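Local coordinates for HD domain protein (Enterococcus faecalis, PDB 4LRL) that binds metal and deoxynucleoside triphosphates and probably hydrolyses dNTPs such as dGTP to the deoxynucleoside and triphosphate, under allosteric control by nucleotides, at residues R99-I104 and V197-S202; L132-G137 and D205-D210. One frame throughout, in Å; residues are numbered along the deposited sequence.

Contact 1: R99-I104 and V197-S202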
loop_
_atom_site.group_PDB
_atom_site.type_symbol
_atom_site.label_atom_id
_atom_site.label_comp_id
_atom_site.label_asym_id
_atom_site.label_seq_id
_atom_site.Cartn_x
_atom_site.Cartn_y
_atom_site.Cartn_z
ATOM N N ARG C 99 -20.315 5.940 -12.513
ATOM C CA ARG C 99 -21.408 5.999 -11.547
ATOM C C ARG C 99 -21.044 6.936 -10.396
ATOM O O ARG C 99 -21.867 7.734 -9.950
ATOM C CB ARG C 99 -21.766 4.605 -11.033
ATOM C CG ARG C 99 -22.966 4.578 -10.104
ATOM C CD ARG C 99 -23.002 3.302 -9.277
ATOM N NE ARG C 99 -21.919 3.201 -8.300
ATOM C CZ ARG C 99 -21.843 3.872 -7.146
ATOM N NH1 ARG C 99 -22.796 4.732 -6.783
ATOM N NH2 ARG C 99 -20.797 3.678 -6.336
ATOM N N ARG C 100 -19.800 6.864 -9.936
ATOM C CA ARG C 100 -19.369 7.734 -8.839
ATOM C C ARG C 100 -19.408 9.198 -9.255
ATOM O O ARG C 100 -19.826 10.049 -8.466
ATOM C CB ARG C 100 -17.995 7.321 -8.313
ATOM C CG ARG C 100 -18.047 5.989 -7.580
ATOM C CD ARG C 100 -16.694 5.469 -7.170
ATOM N NE ARG C 100 -16.810 4.070 -6.744
ATOM C CZ ARG C 100 -15.848 3.351 -6.161
ATOM N NH1 ARG C 100 -16.087 2.089 -5.828
ATOM N NH2 ARG C 100 -14.656 3.884 -5.905
ATOM N N ILE C 101 -19.008 9.472 -10.499
ATOM C CA ILE C 101 -19.008 10.839 -11.042
ATOM C C ILE C 101 -20.423 11.405 -11.180
ATOM O O ILE C 101 -20.675 12.537 -10.776
ATOM C CB ILE C 101 -18.249 10.936 -12.406
ATOM C CG1 ILE C 101 -16.800 10.485 -12.220
ATOM C CG2 ILE C 101 -18.301 12.364 -12.965
ATOM C CD1 ILE C 101 -15.978 10.410 -13.493
ATOM N N CYS C 102 -21.331 10.604 -11.746
ATOM C CA CYS C 102 -22.731 10.975 -11.903
ATOM C C CYS C 102 -23.382 11.264 -10.557
ATOM O O CYS C 102 -24.171 12.198 -10.426
ATOM C CB CYS C 102 -23.496 9.865 -12.613
ATOM S SG CYS C 102 -23.106 9.684 -14.358
ATOM N N GLU C 103 -23.034 10.449 -9.566
ATOM C CA GLU C 103 -23.527 10.589 -8.207
ATOM C C GLU C 103 -23.098 11.939 -7.618
ATOM O O GLU C 103 -23.925 12.683 -7.092
ATOM C CB GLU C 103 -23.010 9.423 -7.356
ATOM C CG GLU C 103 -23.652 9.299 -5.996
ATOM C CD GLU C 103 -25.035 8.655 -6.025
ATOM O OE1 GLU C 103 -25.318 7.843 -6.929
ATOM O OE2 GLU C 103 -25.839 8.953 -5.119
ATOM N N ILE C 104 -21.808 12.246 -7.739
ATOM C CA ILE C 104 -21.241 13.522 -7.298
ATOM C C ILE C 104 -21.851 14.697 -8.074
ATOM O O ILE C 104 -22.211 15.720 -7.489
ATOM C CB ILE C 104 -19.691 13.502 -7.434
ATOM C CG1 ILE C 104 -19.078 12.574 -6.377
ATOM C CG2 ILE C 104 -19.092 14.893 -7.308
ATOM C CD1 ILE C 104 -17.680 12.050 -6.730
ATOM N N VAL C 197 -20.475 12.721 -23.145
ATOM C CA VAL C 197 -19.396 12.268 -24.023
ATOM C C VAL C 197 -18.037 12.320 -23.336
ATOM O O VAL C 197 -17.276 11.339 -23.382
ATOM C CB VAL C 197 -19.342 13.100 -25.343
ATOM C CG1 VAL C 197 -18.098 12.749 -26.155
ATOM C CG2 VAL C 197 -20.596 12.876 -26.174
ATOM N N GLN C 198 -17.737 13.457 -22.696
ATOM C CA GLN C 198 -16.423 13.664 -22.063
ATOM C C GLN C 198 -16.162 12.769 -20.850
ATOM O O GLN C 198 -15.010 12.520 -20.507
ATOM C CB GLN C 198 -16.188 15.138 -21.710
ATOM C CG GLN C 198 -15.791 16.010 -22.904
ATOM C CD GLN C 198 -15.588 17.477 -22.539
ATOM O OE1 GLN C 198 -15.083 17.817 -21.453
ATOM N NE2 GLN C 198 -15.975 18.353 -23.442
ATOM N N MET C 199 -17.225 12.275 -20.217
ATOM C CA MET C 199 -17.078 11.406 -19.051
ATOM C C MET C 199 -16.487 10.068 -19.472
ATOM O O MET C 199 -15.774 9.402 -18.711
ATOM C CB MET C 199 -18.421 11.196 -18.343
ATOM C CG MET C 199 -18.269 10.831 -16.852
ATOM S SD MET C 199 -19.809 10.665 -15.935
ATOM C CE MET C 199 -20.557 12.294 -16.142
ATOM N N ILE C 200 -16.770 9.706 -20.715
ATOM C CA ILE C 200 -16.406 8.410 -21.248
ATOM C C ILE C 200 -15.190 8.509 -22.159
ATOM O O ILE C 200 -14.364 7.593 -22.213
ATOM C CB ILE C 200 -17.619 7.781 -21.938
ATOM C CG1 ILE C 200 -18.621 7.378 -20.845
ATOM C CG2 ILE C 200 -17.209 6.572 -22.804
ATOM C CD1 ILE C 200 -20.055 7.407 -21.272
ATOM N N SER C 201 -15.064 9.634 -22.849
ATOM C CA SER C 201 -13.926 9.830 -23.725
ATOM C C SER C 201 -13.482 11.281 -23.729
ATOM O O SER C 201 -14.242 12.173 -24.108
ATOM C CB SER C 201 -14.247 9.361 -25.143
ATOM O OG SER C 201 -13.153 9.630 -25.997
ATOM N N SER C 202 -12.254 11.498 -23.277
ATOM C CA SER C 202 -11.637 12.817 -23.232
ATOM C C SER C 202 -10.146 12.595 -22.994
ATOM O O SER C 202 -9.632 11.517 -23.296
ATOM C CB SER C 202 -12.264 13.688 -22.130
ATOM O OG SER C 202 -11.982 13.176 -20.838
#

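Contact 2: L132-G137 and D205-D210. With NI (nickel (II) ion), chain N.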
loop_
_atom_site.group_PDB
_atom_site.type_symbol
_atom_site.label_atom_id
_atom_site.label_comp_id
_atom_site.label_asym_id
_atom_site.label_seq_id
_atom_site.Cartn_x
_atom_site.Cartn_y
_atom_site.Cartn_z
ATOM N N LEU C 132 -20.297 1.066 -19.566
ATOM C CA LEU C 132 -20.191 -0.375 -19.497
ATOM C C LEU C 132 -19.821 -1.006 -20.848
ATOM O O LEU C 132 -19.047 -1.979 -20.913
ATOM C CB LEU C 132 -21.497 -0.964 -18.968
ATOM C CG LEU C 132 -21.467 -2.467 -18.683
ATOM C CD1 LEU C 132 -20.397 -2.791 -17.618
ATOM C CD2 LEU C 132 -22.842 -2.938 -18.265
ATOM N N LEU C 133 -20.367 -0.445 -21.919
ATOM C CA LEU C 133 -20.277 -1.063 -23.238
ATOM C C LEU C 133 -19.148 -0.509 -24.092
ATOM O O LEU C 133 -18.976 -0.957 -25.231
ATOM C CB LEU C 133 -21.606 -0.902 -23.987
ATOM C CG LEU C 133 -22.848 -1.568 -23.396
ATOM C CD1 LEU C 133 -24.082 -1.064 -24.118
ATOM C CD2 LEU C 133 -22.739 -3.095 -23.460
ATOM N N HIS C 134 -18.376 0.441 -23.557
ATOM C CA HIS C 134 -17.408 1.196 -24.382
ATOM C C HIS C 134 -16.396 0.321 -25.144
ATOM O O HIS C 134 -15.932 0.695 -26.203
ATOM C CB HIS C 134 -16.695 2.299 -23.567
ATOM C CG HIS C 134 -15.596 1.787 -22.678
ATOM N ND1 HIS C 134 -15.829 0.971 -21.587
ATOM C CD2 HIS C 134 -14.255 1.978 -22.723
ATOM C CE1 HIS C 134 -14.680 0.679 -21.004
ATOM N NE2 HIS C 134 -13.708 1.274 -21.674
ATOM N N ASP C 135 -16.087 -0.850 -24.606
ATOM C CA ASP C 135 -15.045 -1.715 -25.160
ATOM C C ASP C 135 -15.597 -3.046 -25.648
ATOM O O ASP C 135 -14.826 -3.973 -25.911
ATOM C CB ASP C 135 -13.983 -1.997 -24.096
ATOM C CG ASP C 135 -12.970 -0.876 -23.956
ATOM O OD1 ASP C 135 -12.850 -0.007 -24.859
ATOM O OD2 ASP C 135 -12.279 -0.873 -22.918
ATOM N N VAL C 136 -16.917 -3.144 -25.771
ATOM C CA VAL C 136 -17.565 -4.409 -26.097
ATOM C C VAL C 136 -17.153 -4.964 -27.479
ATOM O O VAL C 136 -17.200 -6.158 -27.697
ATOM C CB VAL C 136 -19.112 -4.319 -25.911
ATOM C CG1 VAL C 136 -19.794 -3.721 -27.133
ATOM C CG2 VAL C 136 -19.693 -5.673 -25.571
ATOM N N GLY C 137 -16.719 -4.090 -28.386
ATOM C CA GLY C 137 -16.324 -4.507 -29.733
ATOM C C GLY C 137 -14.885 -4.988 -29.881
ATOM O O GLY C 137 -14.467 -5.362 -30.976
ATOM N N ASP C 205 -10.765 10.783 -18.574
ATOM C CA ASP C 205 -12.103 10.208 -18.525
ATOM C C ASP C 205 -12.117 8.912 -17.699
ATOM O O ASP C 205 -11.059 8.427 -17.272
ATOM C CB ASP C 205 -12.579 9.933 -19.952
ATOM C CG ASP C 205 -11.620 9.035 -20.719
ATOM O OD1 ASP C 205 -11.162 9.442 -21.800
ATOM O OD2 ASP C 205 -11.293 7.930 -20.222
ATOM N N ALA C 206 -13.311 8.347 -17.513
ATOM C CA ALA C 206 -13.505 7.161 -16.693
ATOM C C ALA C 206 -12.754 5.945 -17.244
ATOM O O ALA C 206 -12.362 5.049 -16.490
ATOM C CB ALA C 206 -14.979 6.861 -16.561
ATOM N N ASP C 207 -12.543 5.949 -18.560
ATOM C CA ASP C 207 -11.870 4.866 -19.277
ATOM C C ASP C 207 -10.374 4.880 -18.945
ATOM O O ASP C 207 -9.825 3.900 -18.437
ATOM C CB ASP C 207 -12.132 5.034 -20.794
ATOM C CG ASP C 207 -11.543 3.913 -21.647
ATOM O OD1 ASP C 207 -11.561 4.048 -22.883
ATOM O OD2 ASP C 207 -11.067 2.897 -21.118
ATOM N N ARG C 208 -9.725 6.001 -19.220
ATOM C CA ARG C 208 -8.319 6.184 -18.874
ATOM C C ARG C 208 -8.072 5.997 -17.376
ATOM O O ARG C 208 -7.112 5.321 -16.979
ATOM C CB ARG C 208 -7.829 7.561 -19.329
ATOM C CG ARG C 208 -8.000 7.826 -20.823
ATOM C CD ARG C 208 -7.639 9.248 -21.091
ATOM N NE ARG C 208 -7.841 9.711 -22.464
ATOM C CZ ARG C 208 -6.969 9.540 -23.453
ATOM N NH1 ARG C 208 -7.222 10.049 -24.655
ATOM N NH2 ARG C 208 -5.839 8.869 -23.241
ATOM N N MET C 209 -8.947 6.563 -16.547
ATOM C CA MET C 209 -8.762 6.485 -15.097
ATOM C C MET C 209 -8.788 5.034 -14.598
ATOM O O MET C 209 -7.951 4.639 -13.794
ATOM C CB MET C 209 -9.766 7.373 -14.349
ATOM C CG MET C 209 -9.512 8.874 -14.558
ATOM S SD MET C 209 -10.322 9.930 -13.339
ATOM C CE MET C 209 -11.931 10.181 -14.079
ATOM N N ASP C 210 -9.718 4.234 -15.101
ATOM C CA ASP C 210 -9.763 2.847 -14.685
ATOM C C ASP C 210 -8.556 2.049 -15.182
ATOM O O ASP C 210 -7.932 1.364 -14.390
ATOM C CB ASP C 210 -11.057 2.154 -15.099
ATOM C CG ASP C 210 -11.162 0.759 -14.503
ATOM O OD1 ASP C 210 -10.870 -0.210 -15.230
ATOM O OD2 ASP C 210 -11.496 0.634 -13.299
HETATM NI NI NI N . -11.532 1.004 -21.952
HETATM O O HOH W 1 -10.731 1.666 -23.825
HETATM O O HOH W 2 -9.369 -0.006 -22.329
#

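Contact 1: R99-I104 and V197-S202
Ile101 is the first residue of 99-104 to meet Met199, and the two side chains run antiparallel alongside one another, flank against flank. The CG2 branch carries most of this: it stands anti to the backbone N while CG1 takes the place beside that N (chi1 -59°), which aims Ile101 CG2 at Met199 SD, 3.7 Å away, with Met199 CE at 3.9 Å. The other branch adds a looser touch, Ile101 CD1 to Met199 CG at 4.1 Å. One residue on, Cys102 SG lies 3.8 Å from Met199 SD, a sulfur-sulfur van der Waals contact. The methionine reaches across because its chain is extended through CG and SD and bends at the last torsion (chi3 -59°), which turns the methyl alongside Ile101 CG2 and Cys102 SG. Ile101 CA and Met199 CA are 8.3 Å apart, and the two segments bury 142 Å² between them. This small apolar contact joins helices 87-108 and 194-200 inside the HD domain; the Met199 side chain is about 13 Å from the nickel, so it is core packing outside the metal site. Around it, Trp119 touches Cys102 and Met199, Leu232 of helix 228-234 covers Ile101, helix 124-133 packs on Cys102 and Ile200, and Arg99 touches strand 46-52 at His49 and Gln51.

Contact 2: L132-G137 and D205-D210
A chi1 of 78° tucks the His134 ring over its own backbone, whereas Asp207 has its CG anti to the backbone N (chi1 -177°); these torsions bring imidazole and carboxylate to one nickel ion. They belong to the H...HD...D motif that defines the HD domain, with His134 and Asp135 as the central pair, Asp207 as the last ligand and His90 completing the protein ligands. His134 NE2 lies 2.2 Å from the nickel, and Asp207 OD2 2.1 Å; Asp135 OD2 binds the same ion at 2.2 Å. The resulting 3.1 Å between His134 NE2 and Asp207 OD2 reflects shared coordination, not a hydrogen bond; Asp207 OD2 sits at the ring edge near its plane, and the carboxylate is turned 73° from the ring. Asp135 CG stands above one face of the same ring, offset toward the rim. His134 ND1 is hydrogen-bonded to Ala131 O, which should fix the ring's rotation. Asp207 occupies the first turn of its helix, capped by Asp205: OD2 of Asp205 accepts from Arg208 N nearly straight and only weakly from Asp207 N. Two waters also bind the nickel, and water 1 donates to Asp135 OD1 at 2.9 Å and to Asp207 OD1 at 2.7 Å.

How the contacts relate
From the N terminus, helix 87-108 supplies 99-104, followed by 132-137 at the end of helix 124-133; the chain then returns through 197-202 and 205-210. Contact 1 closes a loop of 92 intervening residues and contact 2 one of 67, both largely helical, and because the segments alternate the two loops cross rather than nest. Their later segments are neighbours: helices 194-200 and 206-219 follow each other, and the turn between them is bridged by probable hydrogen bonds from Ala206 N to Met199 O (2.9 Å) and from Arg208 NE to Ser202 O (2.7 Å). With centres 11 Å apart, contact 1 ties helix 194-200 to helix 87-108, and contact 2 ties the start of helix 206-219 to the turn after helix 124-133.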